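Local coordinates for molybdenum-binding-protein (PDB 1H9K), which probably binds molybdate in the cell as a small storage or buffering protein, and is seen here with the related oxyanion tungstate, at residues V11-V16 with G55-A60; V67-D72 with I110-T115. One frame throughout, in Å; residues are numbered along the deposited sequence.

Interaction 1: V11-V16 with G55-A60; sequences VFKGTV and GKEVVA
Phe12 and Ala60 start a run of antiparallel pairs between 11-16 and 55-60, strand axes 4.5 Å apart at closest approach and running antiparallel at 158°. Phe12 and Ala60 exchange both backbone N-H...O=C bonds, and Gly14 and Val58 do the same. Lys13 faces Val59 between them and Thr15 faces Glu57 just beyond, both non-hydrogen-bonded pairs. Two more bonds finish the run where 55-60 is still loop: Val16 N gives to Lys56 O, and Gly55 N to Val16 O, both at 2.8 Å.

Lys13 is one of the main side chains of the contact. Bends at chi2 (66°) and chi3 (96°) lay it over Val58 O and across the Glu57 side chain, the two crossing at about a right angle. Lys13 CD lies 3.1 Å from Val58 O and 3.3 Å from Glu57 OE1. Lys13 NZ stays 4.4 Å from Glu57 OE1, beyond a salt bridge, and bonds to Tyr76 OH of the second subunit. A leucine here would probably leave that hydroxyl without its amine partner and take away the ammonium group near Glu57. On the face of Phe12 and Ala60, Val58 CG1 meets Val16 CG2 at 3.7 Å.

The pair lies in the middle of a five-stranded antiparallel sheet built mainly from the first TOBE domain. Strand 25-32 flanks 10-21, and strand 140-143, from the chain's C-terminal end, flanks 57-62.

Interaction 2: V67-D72 with I110-T115; sequences VLLMTD and ITSMVT. With WO4 (tungstate(VI)ion), chain C.
Ser112 reaches Val67 with its hydroxyl, the hydrogen bond of this contact. Ser112 CB lies 3.7 Å from Val67 CG1 and packs against Leu69 as well. From there OG is anti to the backbone N (chi1 169°), which turns it to Val67 O. Ser112 OG donates to Val67 O at 2.7 Å. The approach is bent: the C=O...OG angle is 135°, and OG stands above the carbonyl plane, 43° out of it. Ser112 OG also lies 3.7 Å from Leu69 CG. Val67 O has a second donor, Lys63 NZ of the third subunit, so two polar groups grip this buried carbonyl.

Apolar groups pack around the bond. Val67 CG1 and Ile110 CD1 meet tip to tip, while Leu69 CD1 touches Val114 CG1 at 4.1 Å. The two segments do not pair as strands. Strands 68-70 and 109-115 are the two outermost strands, within this chain, of the second five-stranded antiparallel sheet, built mainly from the second TOBE domain, a family of the OB clan. Their side chains meet although the strands are not neighbours in the sheet, consistent with the closed, barrel-like sheet of OB folds. Ala132 of strand 129-134 and Leu102 of strand 97-104 lie beside them. At Met70 and Asp72 the sheet runs on into a strand of the third subunit.

Strand 109-115 ends at a tungstate. Thr115 N binds its O4 at 2.9 Å, and Thr115 OG1 donates to the same oxygen at 2.8 Å. Thr115 is also the N-cap of helix 116-122, with OG1 accepting from Ala118 N. The third subunit completes the oxyanion site with Ser7 OG, Lys63 NZ and the backbone N atoms of Arg9 and Ala64.

From the N terminus, the chain enters interaction 1 at 11-16. It then runs through strands 25-32 and 37-43 and helix 44-49 before 55-60 returns to close that loop. Strand 68-70 follows strand 57-62, and interaction 2 opens at 67-72. It closes at 110-115, after strands 82-93 and 97-104. The two loops therefore lie in series and neither nest nor cross. Interaction 1 pairs two neighbouring strands of the first sheet, while interaction 2 brings together the two outermost strands, within this chain, of the second sheet. Their centres are 22 Å apart, on opposite sides of the chain's centre.

Interaction 1: V11-V16 with G55-A60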
loop_
_atom_site.group_PDB
_atom_site.type_symbol
_atom_site.label_atom_id
_atom_site.label_comp_id
_atom_site.label_asym_id
_atom_site.label_seq_id
_atom_site.Cartn_x
_atom_site.Cartn_y
_atom_site.Cartn_z
ATOM N N VAL A 11 -3.756 -15.546 0.303
ATOM C CA VAL A 11 -3.776 -15.915 1.726
ATOM C C VAL A 11 -3.014 -17.237 1.895
ATOM O O VAL A 11 -3.422 -18.239 1.297
ATOM C CB VAL A 11 -5.235 -16.099 2.195
ATOM C CG1 VAL A 11 -5.306 -16.555 3.661
ATOM C CG2 VAL A 11 -6.090 -14.829 2.107
ATOM N N PHE A 12 -1.812 -17.191 2.470
ATOM C CA PHE A 12 -0.969 -18.385 2.458
ATOM C C PHE A 12 -0.754 -18.936 3.859
ATOM O O PHE A 12 -0.547 -18.124 4.770
ATOM C CB PHE A 12 0.421 -18.009 1.938
ATOM C CG PHE A 12 0.427 -17.355 0.583
ATOM C CD1 PHE A 12 0.923 -16.079 0.442
ATOM C CD2 PHE A 12 -0.037 -18.047 -0.511
ATOM C CE1 PHE A 12 0.959 -15.510 -0.836
ATOM C CE2 PHE A 12 -0.042 -17.475 -1.777
ATOM C CZ PHE A 12 0.458 -16.200 -1.923
ATOM N N LYS A 13 -0.887 -20.258 4.019
ATOM C CA LYS A 13 -0.556 -20.808 5.346
ATOM C C LYS A 13 0.893 -21.269 5.314
ATOM O O LYS A 13 1.451 -21.740 4.319
ATOM C CB LYS A 13 -1.534 -21.905 5.765
ATOM C CG LYS A 13 -1.232 -22.707 6.998
ATOM C CD LYS A 13 -1.231 -22.022 8.354
ATOM C CE LYS A 13 -2.537 -22.159 9.102
ATOM N NZ LYS A 13 -2.571 -21.401 10.383
ATOM N N GLY A 14 1.575 -21.114 6.460
ATOM C CA GLY A 14 2.973 -21.542 6.485
ATOM C C GLY A 14 3.401 -21.653 7.939
ATOM O O GLY A 14 2.566 -21.546 8.814
ATOM N N THR A 15 4.674 -21.927 8.091
ATOM C CA THR A 15 5.250 -22.043 9.424
ATOM C C THR A 15 6.365 -21.012 9.527
ATOM O O THR A 15 7.096 -20.819 8.556
ATOM C CB THR A 15 5.819 -23.456 9.654
ATOM O OG1 THR A 15 6.851 -23.651 8.684
ATOM C CG2 THR A 15 4.776 -24.532 9.383
ATOM N N VAL A 16 6.506 -20.407 10.703
ATOM C CA VAL A 16 7.607 -19.443 10.854
ATOM C C VAL A 16 8.955 -20.154 10.860
ATOM O O VAL A 16 9.173 -21.061 11.670
ATOM C CB VAL A 16 7.381 -18.600 12.115
ATOM C CG1 VAL A 16 8.461 -17.619 12.444
ATOM C CG2 VAL A 16 6.021 -17.887 11.894
ATOM N N GLY A 55 8.680 -21.874 14.258
ATOM C CA GLY A 55 8.025 -23.153 14.250
ATOM C C GLY A 55 6.509 -23.115 14.337
ATOM O O GLY A 55 5.820 -24.130 14.213
ATOM N N LYS A 56 5.927 -21.951 14.591
ATOM C CA LYS A 56 4.487 -21.803 14.762
ATOM C C LYS A 56 3.803 -21.559 13.413
ATOM O O LYS A 56 4.459 -20.946 12.585
ATOM C CB LYS A 56 4.232 -20.601 15.652
ATOM C CG LYS A 56 2.937 -20.616 16.444
ATOM C CD LYS A 56 3.337 -20.455 17.919
ATOM C CE LYS A 56 2.120 -20.386 18.824
ATOM N NZ LYS A 56 2.336 -19.322 19.841
ATOM N N GLU A 57 2.572 -22.014 13.308
ATOM C CA GLU A 57 1.845 -21.837 12.061
ATOM C C GLU A 57 1.215 -20.447 12.027
ATOM O O GLU A 57 0.755 -19.940 13.042
ATOM C CB GLU A 57 0.713 -22.867 11.879
ATOM C CG GLU A 57 1.295 -24.190 11.376
ATOM C CD GLU A 57 0.288 -25.108 10.716
ATOM O OE1 GLU A 57 -0.059 -24.858 9.537
ATOM O OE2 GLU A 57 -0.148 -26.088 11.368
ATOM N N VAL A 58 1.283 -19.839 10.845
ATOM C CA VAL A 58 0.703 -18.502 10.629
ATOM C C VAL A 58 0.012 -18.481 9.245
ATOM O O VAL A 58 0.224 -19.330 8.373
ATOM C CB VAL A 58 1.759 -17.398 10.622
ATOM C CG1 VAL A 58 2.403 -17.131 11.984
ATOM C CG2 VAL A 58 2.878 -17.730 9.619
ATOM N N VAL A 59 -0.777 -17.438 8.992
ATOM C CA VAL A 59 -1.290 -17.141 7.649
ATOM C C VAL A 59 -0.711 -15.796 7.207
ATOM O O VAL A 59 -0.439 -14.972 8.080
ATOM C CB VAL A 59 -2.829 -17.119 7.562
ATOM C CG1 VAL A 59 -3.426 -18.471 8.015
ATOM C CG2 VAL A 59 -3.472 -16.026 8.375
ATOM N N ALA A 60 -0.310 -15.665 5.949
ATOM C CA ALA A 60 0.237 -14.366 5.470
ATOM C C ALA A 60 -0.838 -13.836 4.482
ATOM O O ALA A 60 -1.205 -14.646 3.645
ATOM C CB ALA A 60 1.567 -14.575 4.795
#

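Interaction 2: V67-D72 with I110-T115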
loop_
_atom_site.group_PDB
_atom_site.type_symbol
_atom_site.label_atom_id
_atom_site.label_comp_id
_atom_site.label_asym_id
_atom_site.label_seq_id
_atom_site.Cartn_x
_atom_site.Cartn_y
_atom_site.Cartn_z
ATOM N N VAL A 67 1.113 -6.248 -4.951
ATOM C CA VAL A 67 2.145 -7.056 -5.586
ATOM C C VAL A 67 2.601 -6.472 -6.921
ATOM O O VAL A 67 1.759 -6.267 -7.820
ATOM C CB VAL A 67 1.531 -8.469 -5.866
ATOM C CG1 VAL A 67 2.543 -9.407 -6.521
ATOM C CG2 VAL A 67 1.057 -9.048 -4.538
ATOM N N LEU A 68 3.906 -6.248 -7.063
ATOM C CA LEU A 68 4.408 -5.751 -8.355
ATOM C C LEU A 68 4.916 -6.963 -9.144
ATOM O O LEU A 68 5.168 -8.013 -8.563
ATOM C CB LEU A 68 5.652 -4.862 -8.149
ATOM C CG LEU A 68 5.346 -3.426 -7.721
ATOM C CD1 LEU A 68 4.667 -3.310 -6.371
ATOM C CD2 LEU A 68 6.622 -2.583 -7.700
ATOM N N LEU A 69 4.889 -6.824 -10.462
ATOM C CA LEU A 69 5.410 -7.939 -11.280
ATOM C C LEU A 69 6.684 -7.476 -11.961
ATOM O O LEU A 69 6.678 -6.358 -12.500
ATOM C CB LEU A 69 4.374 -8.381 -12.299
ATOM C CG LEU A 69 3.147 -9.090 -11.698
ATOM C CD1 LEU A 69 2.174 -9.355 -12.842
ATOM C CD2 LEU A 69 3.577 -10.334 -10.941
ATOM N N MET A 70 7.707 -8.322 -12.059
ATOM C CA MET A 70 8.948 -7.887 -12.716
ATOM C C MET A 70 9.356 -8.997 -13.690
ATOM O O MET A 70 9.298 -10.160 -13.305
ATOM C CB MET A 70 10.063 -7.695 -11.682
ATOM C CG MET A 70 11.411 -7.286 -12.274
ATOM S SD MET A 70 12.538 -6.676 -11.026
ATOM C CE MET A 70 12.644 -8.034 -9.872
ATOM N N THR A 71 9.751 -8.680 -14.891
ATOM C CA THR A 71 10.202 -9.722 -15.828
ATOM C C THR A 71 11.710 -9.632 -16.005
ATOM O O THR A 71 12.239 -10.576 -16.594
ATOM C CB THR A 71 9.604 -9.631 -17.259
ATOM O OG1 THR A 71 9.722 -8.305 -17.790
ATOM C CG2 THR A 71 8.147 -10.033 -17.136
ATOM N N ASP A 72 12.334 -8.491 -15.905
ATOM C CA ASP A 72 13.771 -8.369 -16.172
ATOM C C ASP A 72 14.298 -7.343 -15.178
ATOM O O ASP A 72 13.872 -6.187 -15.193
ATOM C CB ASP A 72 14.019 -7.977 -17.612
ATOM C CG ASP A 72 15.473 -8.068 -18.036
ATOM O OD1 ASP A 72 16.372 -8.263 -17.195
ATOM O OD2 ASP A 72 15.676 -7.943 -19.253
ATOM N N ILE A 110 0.341 -16.893 -6.824
ATOM C CA ILE A 110 0.263 -15.541 -6.275
ATOM C C ILE A 110 -0.469 -14.672 -7.272
ATOM O O ILE A 110 -0.250 -14.840 -8.482
ATOM C CB ILE A 110 1.622 -14.926 -5.989
ATOM C CG1 ILE A 110 1.455 -13.449 -5.585
ATOM C CG2 ILE A 110 2.565 -15.002 -7.174
ATOM C CD1 ILE A 110 2.583 -12.990 -4.668
ATOM N N THR A 111 -1.338 -13.800 -6.775
ATOM C CA THR A 111 -2.139 -12.984 -7.717
ATOM C C THR A 111 -1.806 -11.512 -7.578
ATOM O O THR A 111 -1.759 -11.021 -6.452
ATOM C CB THR A 111 -3.623 -13.215 -7.444
ATOM O OG1 THR A 111 -3.977 -14.538 -7.909
ATOM C CG2 THR A 111 -4.522 -12.302 -8.291
ATOM N N SER A 112 -1.596 -10.817 -8.702
ATOM C CA SER A 112 -1.240 -9.414 -8.685
ATOM C C SER A 112 -2.264 -8.607 -9.490
ATOM O O SER A 112 -2.840 -9.169 -10.442
ATOM C CB SER A 112 0.143 -9.230 -9.367
ATOM O OG SER A 112 0.384 -7.839 -9.584
ATOM N N MET A 113 -2.615 -7.398 -9.088
ATOM C CA MET A 113 -3.459 -6.522 -9.878
ATOM C C MET A 113 -2.521 -5.452 -10.459
ATOM O O MET A 113 -1.806 -4.804 -9.667
ATOM C CB MET A 113 -4.514 -5.790 -9.072
ATOM C CG MET A 113 -5.608 -4.956 -9.693
ATOM S SD MET A 113 -6.654 -5.858 -10.824
ATOM C CE MET A 113 -7.955 -6.450 -9.732
ATOM N N VAL A 114 -2.440 -5.407 -11.781
ATOM C CA VAL A 114 -1.582 -4.379 -12.408
ATOM C C VAL A 114 -2.359 -3.625 -13.470
ATOM O O VAL A 114 -3.520 -3.962 -13.757
ATOM C CB VAL A 114 -0.319 -5.000 -13.033
ATOM C CG1 VAL A 114 0.607 -5.638 -12.000
ATOM C CG2 VAL A 114 -0.722 -6.086 -14.032
ATOM N N THR A 115 -1.823 -2.599 -14.105
ATOM C CA THR A 115 -2.604 -1.928 -15.161
ATOM C C THR A 115 -2.536 -2.805 -16.394
ATOM O O THR A 115 -1.610 -3.582 -16.628
ATOM C CB THR A 115 -2.017 -0.548 -15.544
ATOM O OG1 THR A 115 -0.642 -0.788 -15.901
ATOM C CG2 THR A 115 -2.118 0.390 -14.368
HETATM W W WO4 C . 1.065 -0.963 -11.764
HETATM O O1 WO4 C . -0.505 -1.117 -10.827
HETATM O O2 WO4 C . 1.614 0.708 -11.377
HETATM O O3 WO4 C . 2.210 -2.193 -11.097
HETATM O O4 WO4 C . 0.689 -1.222 -13.506
#